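Uncharacterized protein Atu2773 (Agrobacterium tumefaciens, PDB 2QV5) is of unknown function but belongs to the divergent polysaccharide deacetylase family, so it may act on a carbohydrate substrate. Local coordinates at residues V185-E190 with G215-F220. Sequence-based numbering, arbitrary orientation.
Sequences VLLDGE and GVASAF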
loop_
_atom_site.group_PDB
_atom_site.type_symbol
_atom_site.label_atom_id
_atom_site.label_comp_id
_atom_site.label_asym_id
_atom_site.label_seq_id
_atom_site.Cartn_x
_atom_site.Cartn_y
_atom_site.Cartn_z
ATOM N N VAL A 185 2.755 9.507 7.180
ATOM C CA VAL A 185 3.928 9.233 8.018
ATOM C C VAL A 185 4.608 7.934 7.579
ATOM O O VAL A 185 3.934 6.923 7.394
ATOM C CB VAL A 185 3.528 9.097 9.532
ATOM C CG1 VAL A 185 4.762 8.955 10.433
ATOM C CG2 VAL A 185 2.677 10.269 9.988
ATOM N N LEU A 186 5.931 7.979 7.393
ATOM C CA LEU A 186 6.749 6.773 7.322
ATOM C C LEU A 186 7.153 6.385 8.748
ATOM O O LEU A 186 7.880 7.116 9.428
ATOM C CB LEU A 186 7.978 6.973 6.433
ATOM C CG LEU A 186 9.086 5.901 6.464
ATOM C CD1 LEU A 186 8.626 4.553 5.909
ATOM C CD2 LEU A 186 10.335 6.394 5.731
ATOM N N LEU A 187 6.673 5.235 9.202
ATOM C CA LEU A 187 6.824 4.862 10.612
ATOM C C LEU A 187 8.196 4.306 10.979
ATOM O O LEU A 187 8.631 4.452 12.118
ATOM C CB LEU A 187 5.730 3.879 11.043
ATOM C CG LEU A 187 4.275 4.304 10.832
ATOM C CD1 LEU A 187 3.367 3.092 11.013
ATOM C CD2 LEU A 187 3.853 5.446 11.767
ATOM N N ASP A 188 8.872 3.679 10.018
ATOM C CA ASP A 188 10.135 2.998 10.301
ATOM C C ASP A 188 11.312 3.353 9.371
ATOM O O ASP A 188 12.035 2.463 8.922
ATOM C CB ASP A 188 9.909 1.481 10.327
ATOM C CG ASP A 188 9.350 0.944 9.005
ATOM O OD1 ASP A 188 9.183 1.727 8.042
ATOM O OD2 ASP A 188 9.090 -0.269 8.920
ATOM N N GLY A 189 11.489 4.640 9.081
ATOM C CA GLY A 189 12.702 5.122 8.423
ATOM C C GLY A 189 13.934 4.837 9.266
ATOM O O GLY A 189 15.003 4.556 8.736
ATOM N N GLU A 190 13.785 4.924 10.585
ATOM C CA GLU A 190 14.765 4.341 11.492
ATOM C C GLU A 190 14.125 3.152 12.206
ATOM O O GLU A 190 13.100 3.298 12.880
ATOM C CB GLU A 190 15.291 5.373 12.490
ATOM C CG GLU A 190 16.280 4.788 13.496
ATOM C CD GLU A 190 17.071 5.846 14.236
ATOM O OE1 GLU A 190 16.474 6.859 14.662
ATOM O OE2 GLU A 190 18.297 5.657 14.397
ATOM N N GLY A 215 -0.272 5.729 7.866
ATOM C CA GLY A 215 1.131 5.436 8.124
ATOM C C GLY A 215 1.575 4.234 7.317
ATOM O O GLY A 215 0.776 3.337 7.042
ATOM N N VAL A 216 2.838 4.227 6.900
ATOM C CA VAL A 216 3.387 3.088 6.166
ATOM C C VAL A 216 4.635 2.548 6.882
ATOM O O VAL A 216 5.367 3.302 7.523
ATOM C CB VAL A 216 3.697 3.411 4.675
ATOM C CG1 VAL A 216 2.415 3.616 3.881
ATOM C CG2 VAL A 216 4.600 4.630 4.537
ATOM N N ALA A 217 4.818 1.237 6.806
ATOM C CA ALA A 217 5.993 0.562 7.344
ATOM C C ALA A 217 6.297 -0.680 6.500
ATOM O O ALA A 217 5.493 -1.069 5.645
ATOM C CB ALA A 217 5.758 0.178 8.785
ATOM N N SER A 218 7.477 -1.257 6.714
ATOM C CA SER A 218 7.871 -2.528 6.111
ATOM C C SER A 218 7.787 -3.588 7.181
ATOM O O SER A 218 7.697 -3.254 8.367
ATOM C CB SER A 218 9.300 -2.443 5.576
ATOM O OG SER A 218 9.354 -1.563 4.476
ATOM N N ALA A 219 7.815 -4.862 6.778
ATOM C CA ALA A 219 7.691 -5.984 7.717
ATOM C C ALA A 219 9.011 -6.357 8.419
ATOM O O ALA A 219 9.434 -7.514 8.396
ATOM C CB ALA A 219 7.073 -7.208 7.017
ATOM N N PHE A 220 9.647 -5.366 9.037
ATOM C CA PHE A 220 10.796 -5.589 9.914
ATOM C C PHE A 220 10.241 -6.052 11.249
ATOM O O PHE A 220 9.116 -5.681 11.604
ATOM C CB PHE A 220 11.581 -4.289 10.121
ATOM C CG PHE A 220 12.303 -3.800 8.896
ATOM C CD1 PHE A 220 13.345 -4.543 8.335
ATOM C CD2 PHE A 220 11.970 -2.571 8.325
ATOM C CE1 PHE A 220 14.023 -4.081 7.206
ATOM C CE2 PHE A 220 12.635 -2.100 7.206
ATOM C CZ PHE A 220 13.667 -2.852 6.640
HETATM O O HOH W 1 9.437 1.117 5.620
#
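Asp188 reaches across to Ser218 just where strand 180-186 has given way to a loop, and its carboxylate continues the pairing that the backbones can no longer make. Asp188 OD2 accepts the N-H of Ser218 N through its syn lone pair at 2.9 Å, with an N-H...O angle of 161°. Asp188 CG lies between the backbone N and the carbonyl carbon (chi1 59°). The carboxylate also packs on Ala217, with Asp188 OD2 3.4 Å from Ala217 CB. Asp188 OD2 sits near the plane of the Phe220 ring, at its edge, 3.7 Å from Phe220 CD2, and also bonds the hydroxyl of Ser223 in helix 221-233. A water lies between Asp188 OD1 and Ser218 OG, though its approach to OD1 is unusually short and that bond is therefore doubtful.

Earlier along the strands, Val216 is gripped through both its backbone polar atoms: Val216 N donates to Val185 O (3.0 Å), and Val216 O accepts from Leu187 N (2.9 Å) in a nearly straight bond. Val216 CG2 lies loosely against Leu186 CD1, at 4.3 Å. Leu187 CB is 4.3 Å from Ala217 CB, and both side chains touch Ile227 of helix 221-233.

These bonds join parallel neighbouring strands linked through helix 193-210, a beta-alpha-beta unit of the parallel, barrel-like alpha/beta fold associated with polysaccharide deacetylases, with Asp188, in the loop after one strand, bonded to the backbone at the C-terminal end of the next.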